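Local coordinates for protein particle-associated glycoside hydrolase (Acinetobacter phage Fri1, PDB 6C72) that probably degrades the capsular polysaccharide of Acinetobacter baumannii as a trimeric phage tailspike with glycosidase activity, helping the virus enter its host, at residues Phe220-Lys232 and Leu244-Tyr258. Residues are numbered along the deposited sequence; the frame is centred on the assembly and turned at random.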
loop_
_atom_site.group_PDB
_atom_site.type_symbol
_atom_site.label_atom_id
_atom_site.label_comp_id
_atom_site.label_asym_id
_atom_site.label_seq_id
_atom_site.Cartn_x
_atom_site.Cartn_y
_atom_site.Cartn_z
ATOM N N PHE A 220 25.946 4.131 -19.985
ATOM C CA PHE A 220 25.047 4.259 -18.852
ATOM C C PHE A 220 25.354 5.518 -18.062
ATOM O O PHE A 220 26.518 5.919 -17.926
ATOM C CB PHE A 220 25.165 3.067 -17.898
ATOM C CG PHE A 220 24.927 1.728 -18.544
ATOM C CD1 PHE A 220 23.666 1.390 -19.036
ATOM C CD2 PHE A 220 25.964 0.796 -18.639
ATOM C CE1 PHE A 220 23.444 0.145 -19.623
ATOM C CE2 PHE A 220 25.750 -0.447 -19.214
ATOM C CZ PHE A 220 24.482 -0.779 -19.706
ATOM N N GLY A 221 24.299 6.125 -17.523
ATOM C CA GLY A 221 24.474 7.107 -16.473
ATOM C C GLY A 221 24.809 6.422 -15.164
ATOM O O GLY A 221 25.967 6.402 -14.740
ATOM N N ILE A 222 23.801 5.837 -14.523
ATOM C CA ILE A 222 23.973 5.070 -13.296
ATOM C C ILE A 222 23.791 3.604 -13.644
ATOM O O ILE A 222 22.742 3.213 -14.171
ATOM C CB ILE A 222 22.981 5.490 -12.199
ATOM C CG1 ILE A 222 22.992 7.006 -11.995
ATOM C CG2 ILE A 222 23.300 4.757 -10.888
ATOM C CD1 ILE A 222 21.885 7.508 -11.098
ATOM N N LYS A 223 24.827 2.809 -13.396
ATOM C CA LYS A 223 24.777 1.356 -13.495
ATOM C C LYS A 223 24.910 0.795 -12.089
ATOM O O LYS A 223 25.932 1.013 -11.428
ATOM C CB LYS A 223 25.885 0.815 -14.407
ATOM C CG LYS A 223 25.932 -0.693 -14.466
ATOM C CD LYS A 223 26.994 -1.261 -15.419
ATOM C CE LYS A 223 26.933 -2.797 -15.350
ATOM N NZ LYS A 223 27.972 -3.538 -16.140
ATOM N N ILE A 224 23.881 0.092 -11.626
ATOM C CA ILE A 224 23.808 -0.373 -10.245
ATOM C C ILE A 224 23.975 -1.885 -10.213
ATOM O O ILE A 224 23.166 -2.620 -10.792
ATOM C CB ILE A 224 22.495 0.049 -9.577
ATOM C CG1 ILE A 224 22.381 1.578 -9.550
ATOM C CG2 ILE A 224 22.432 -0.503 -8.172
ATOM C CD1 ILE A 224 21.029 2.070 -8.976
ATOM N N ILE A 225 25.038 -2.340 -9.556
ATOM C CA ILE A 225 25.191 -3.742 -9.179
ATOM C C ILE A 225 25.057 -3.932 -7.677
ATOM O O ILE A 225 24.667 -5.026 -7.241
ATOM C CB ILE A 225 26.544 -4.314 -9.661
ATOM C CG1 ILE A 225 26.877 -3.830 -11.069
ATOM C CG2 ILE A 225 26.571 -5.851 -9.613
ATOM C CD1 ILE A 225 28.255 -4.288 -11.519
ATOM N N GLY A 226 25.339 -2.902 -6.877
ATOM C CA GLY A 226 25.303 -2.995 -5.435
ATOM C C GLY A 226 23.899 -2.876 -4.873
ATOM O O GLY A 226 22.896 -3.067 -5.564
ATOM N N ASP A 227 23.842 -2.527 -3.593
ATOM C CA ASP A 227 22.655 -2.670 -2.766
ATOM C C ASP A 227 22.331 -1.353 -2.071
ATOM O O ASP A 227 23.230 -0.596 -1.707
ATOM C CB ASP A 227 22.881 -3.774 -1.723
ATOM C CG ASP A 227 21.635 -4.136 -0.977
ATOM O OD1 ASP A 227 20.693 -4.704 -1.588
ATOM O OD2 ASP A 227 21.595 -3.815 0.236
ATOM N N SER A 228 21.034 -1.092 -1.891
ATOM C CA SER A 228 20.526 0.076 -1.154
ATOM C C SER A 228 21.104 1.391 -1.687
ATOM O O SER A 228 21.675 2.199 -0.956
ATOM C CB SER A 228 20.783 -0.051 0.347
ATOM O OG SER A 228 20.078 -1.152 0.890
ATOM N N PHE A 229 20.918 1.603 -2.980
ATOM C CA PHE A 229 21.278 2.853 -3.624
ATOM C C PHE A 229 20.111 3.835 -3.518
ATOM O O PHE A 229 18.943 3.429 -3.453
ATOM C CB PHE A 229 21.620 2.605 -5.089
ATOM C CG PHE A 229 22.187 3.797 -5.792
ATOM C CD1 PHE A 229 23.546 4.085 -5.721
ATOM C CD2 PHE A 229 21.348 4.650 -6.508
ATOM C CE1 PHE A 229 24.069 5.195 -6.380
ATOM C CE2 PHE A 229 21.850 5.757 -7.160
ATOM C CZ PHE A 229 23.218 6.034 -7.105
ATOM N N THR A 230 20.437 5.129 -3.474
ATOM C CA THR A 230 19.433 6.184 -3.345
ATOM C C THR A 230 19.771 7.364 -4.252
ATOM O O THR A 230 20.904 7.855 -4.236
ATOM C CB THR A 230 19.342 6.659 -1.888
ATOM O OG1 THR A 230 19.022 5.541 -1.035
ATOM C CG2 THR A 230 18.303 7.754 -1.745
ATOM N N ALA A 231 18.783 7.848 -5.012
ATOM C CA ALA A 231 18.970 9.015 -5.868
ATOM C C ALA A 231 17.798 9.971 -5.709
ATOM O O ALA A 231 16.635 9.544 -5.680
ATOM C CB ALA A 231 19.123 8.625 -7.344
ATOM N N LYS A 232 18.117 11.264 -5.592
ATOM C CA LYS A 232 17.120 12.322 -5.464
ATOM C C LYS A 232 17.524 13.523 -6.309
ATOM O O LYS A 232 18.692 13.923 -6.308
ATOM C CB LYS A 232 16.953 12.757 -4.006
ATOM C CG LYS A 232 16.347 11.686 -3.146
ATOM C CD LYS A 232 16.441 12.013 -1.671
ATOM C CE LYS A 232 15.779 10.914 -0.830
ATOM N NZ LYS A 232 15.222 11.462 0.450
ATOM N N LEU A 244 19.689 4.987 -16.470
ATOM C CA LEU A 244 19.766 4.160 -15.274
ATOM C C LEU A 244 19.665 2.698 -15.689
ATOM O O LEU A 244 18.805 2.343 -16.501
ATOM C CB LEU A 244 18.640 4.513 -14.292
ATOM C CG LEU A 244 18.384 3.569 -13.111
ATOM C CD1 LEU A 244 19.540 3.535 -12.122
ATOM C CD2 LEU A 244 17.061 3.906 -12.416
ATOM N N TYR A 245 20.546 1.863 -15.144
ATOM C CA TYR A 245 20.618 0.446 -15.483
ATOM C C TYR A 245 20.962 -0.323 -14.215
ATOM O O TYR A 245 21.993 -0.060 -13.586
ATOM C CB TYR A 245 21.660 0.212 -16.575
ATOM C CG TYR A 245 21.808 -1.213 -17.066
ATOM C CD1 TYR A 245 21.068 -1.675 -18.141
ATOM C CD2 TYR A 245 22.726 -2.080 -16.482
ATOM C CE1 TYR A 245 21.211 -2.962 -18.616
ATOM C CE2 TYR A 245 22.883 -3.378 -16.945
ATOM C CZ TYR A 245 22.118 -3.814 -18.016
ATOM O OH TYR A 245 22.271 -5.102 -18.490
ATOM N N ILE A 246 20.100 -1.253 -13.818
ATOM C CA ILE A 246 20.266 -1.955 -12.553
ATOM C C ILE A 246 20.387 -3.445 -12.832
ATOM O O ILE A 246 19.411 -4.096 -13.238
ATOM C CB ILE A 246 19.111 -1.669 -11.597
ATOM C CG1 ILE A 246 18.886 -0.143 -11.495
ATOM C CG2 ILE A 246 19.394 -2.328 -10.262
ATOM C CD1 ILE A 246 17.896 0.274 -10.430
ATOM N N ARG A 247 21.560 -4.004 -12.557
ATOM C CA ARG A 247 21.767 -5.433 -12.768
ATOM C C ARG A 247 22.743 -5.938 -11.717
ATOM O O ARG A 247 23.938 -5.648 -11.795
ATOM C CB ARG A 247 22.286 -5.697 -14.178
ATOM C CG ARG A 247 22.375 -7.161 -14.502
ATOM C CD ARG A 247 23.041 -7.459 -15.816
ATOM N NE ARG A 247 22.847 -8.864 -16.103
ATOM C CZ ARG A 247 23.566 -9.575 -16.964
ATOM N NH1 ARG A 247 24.557 -8.998 -17.636
ATOM N NH2 ARG A 247 23.295 -10.869 -17.142
ATOM N N GLY A 248 22.245 -6.705 -10.751
ATOM C CA GLY A 248 23.103 -7.305 -9.751
ATOM C C GLY A 248 23.763 -8.579 -10.261
ATOM O O GLY A 248 23.725 -8.914 -11.447
ATOM N N LYS A 249 24.369 -9.309 -9.325
ATOM C CA LYS A 249 25.013 -10.574 -9.635
ATOM C C LYS A 249 24.508 -11.662 -8.697
ATOM O O LYS A 249 23.946 -11.385 -7.631
ATOM C CB LYS A 249 26.542 -10.473 -9.539
ATOM C CG LYS A 249 27.147 -9.497 -10.506
ATOM C CD LYS A 249 28.670 -9.490 -10.400
ATOM C CE LYS A 249 29.286 -8.437 -11.314
ATOM N NZ LYS A 249 30.765 -8.474 -11.256
ATOM N N ASP A 250 24.708 -12.910 -9.118
ATOM C CA ASP A 250 24.297 -14.036 -8.296
ATOM C C ASP A 250 24.991 -13.980 -6.942
ATOM O O ASP A 250 26.183 -13.687 -6.846
ATOM C CB ASP A 250 24.632 -15.357 -8.981
ATOM C CG ASP A 250 23.761 -15.630 -10.195
ATOM O OD1 ASP A 250 22.847 -14.817 -10.461
ATOM O OD2 ASP A 250 23.972 -16.679 -10.859
ATOM N N GLY A 251 24.232 -14.250 -5.888
ATOM C CA GLY A 251 24.784 -14.373 -4.557
ATOM C C GLY A 251 25.020 -13.079 -3.816
ATOM O O GLY A 251 25.506 -13.126 -2.680
ATOM N N VAL A 252 24.707 -11.928 -4.411
ATOM C CA VAL A 252 24.918 -10.631 -3.773
ATOM C C VAL A 252 23.667 -9.777 -3.946
ATOM O O VAL A 252 23.056 -9.761 -5.021
ATOM C CB VAL A 252 26.156 -9.910 -4.346
ATOM C CG1 VAL A 252 26.358 -8.571 -3.653
ATOM C CG2 VAL A 252 27.379 -10.786 -4.188
ATOM N N SER A 253 23.286 -9.069 -2.889
ATOM C CA SER A 253 22.061 -8.283 -2.935
ATOM C C SER A 253 22.164 -7.129 -3.928
ATOM O O SER A 253 23.195 -6.462 -4.034
ATOM C CB SER A 253 21.726 -7.749 -1.546
ATOM O OG SER A 253 21.102 -8.750 -0.764
ATOM N N CYS A 254 21.090 -6.937 -4.698
ATOM C CA CYS A 254 20.873 -5.749 -5.527
ATOM C C CYS A 254 19.421 -5.317 -5.275
ATOM O O CYS A 254 18.513 -5.645 -6.043
ATOM C CB CYS A 254 21.142 -6.039 -6.992
ATOM S SG CYS A 254 21.072 -4.572 -8.053
ATOM N N SER A 255 19.192 -4.607 -4.173
ATOM C CA SER A 255 17.825 -4.395 -3.726
ATOM C C SER A 255 17.720 -3.116 -2.913
ATOM O O SER A 255 18.721 -2.487 -2.563
ATOM C CB SER A 255 17.333 -5.585 -2.893
ATOM O OG SER A 255 18.020 -5.640 -1.652
ATOM N N ASN A 256 16.479 -2.779 -2.566
ATOM C CA ASN A 256 16.181 -1.631 -1.715
ATOM C C ASN A 256 16.636 -0.326 -2.368
ATOM O O ASN A 256 17.243 0.535 -1.730
ATOM C CB ASN A 256 16.808 -1.818 -0.326
ATOM C CG ASN A 256 16.326 -0.797 0.677
ATOM O OD1 ASN A 256 15.188 -0.338 0.602
ATOM N ND2 ASN A 256 17.190 -0.426 1.615
ATOM N N HIS A 257 16.375 -0.181 -3.662
ATOM C CA HIS A 257 16.785 1.016 -4.375
ATOM C C HIS A 257 15.636 2.009 -4.428
ATOM O O HIS A 257 14.499 1.644 -4.732
ATOM C CB HIS A 257 17.264 0.676 -5.783
ATOM C CG HIS A 257 18.382 -0.315 -5.803
ATOM N ND1 HIS A 257 19.509 -0.173 -5.022
ATOM C CD2 HIS A 257 18.567 -1.442 -6.530
ATOM C CE1 HIS A 257 20.337 -1.175 -5.260
ATOM N NE2 HIS A 257 19.790 -1.957 -6.173
ATOM N N TYR A 258 15.948 3.271 -4.185
ATOM C CA TYR A 258 14.934 4.296 -4.049
ATOM C C TYR A 258 15.292 5.499 -4.908
ATOM O O TYR A 258 16.421 5.993 -4.850
ATOM C CB TYR A 258 14.787 4.697 -2.585
ATOM C CG TYR A 258 13.669 5.664 -2.369
ATOM C CD1 TYR A 258 12.358 5.234 -2.323
ATOM C CD2 TYR A 258 13.926 7.021 -2.236
ATOM C CE1 TYR A 258 11.324 6.130 -2.132
ATOM C CE2 TYR A 258 12.910 7.916 -2.044
ATOM C CZ TYR A 258 11.609 7.467 -2.003
ATOM O OH TYR A 258 10.591 8.369 -1.820
HETATM O O HOH W 1 24.463 -7.946 -6.927
HETATM O O HOH W 2 17.908 3.143 -0.659
#
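Asp227 OD1 takes two bonds from Ser255: the hydroxyl OG meets it at 2.8 Å, nearly in line with the carboxylate C-O bond, and the backbone N adds a weak, bent one at 3.0 Å. Ser255 repays through its carbonyl O, which accepts from Ser228 N. Beside this bond, Ser228 OG accepts from Asn256 ND2 at 3.1 Å and also bonds Asn261 of the second subunit. The His257 ring edge faces the 225-229 loop; its ND1 takes the N-H of Phe229 at 3.1 Å, only 2° out of the ring plane, which fixes the ring's rotation, while Ile224 CG2 packs obliquely on NE2 at 3.6 Å. Parallel strand pairs 222-224/244-247 and 230-232/255-258 lie on either side of that loop, as successive coils of a right-handed parallel beta-helix, the fold common among phage tailspikes. Inside, Ile224 CD1 reaches Leu244 CD1 and Ile246 CD1, stacking aliphatic side chains coil on coil. On the other face of the first pair, Phe220 CZ sits over the centre of the Tyr245 ring, the planes inclined at 31°; Tyr245 CG stands anti to its N (chi1 -178°), extending the ring alongside Lys223 CG. Lys223 NZ continues to Asn164 of the second subunit. Where the coils part, a water accepts from Lys249 N and lies within hydrogen-bonding distance of Ile225 O and Val252 O, joining Ile225 to the 249-252 turn; Lys249 NZ forms a salt bridge with Glu194.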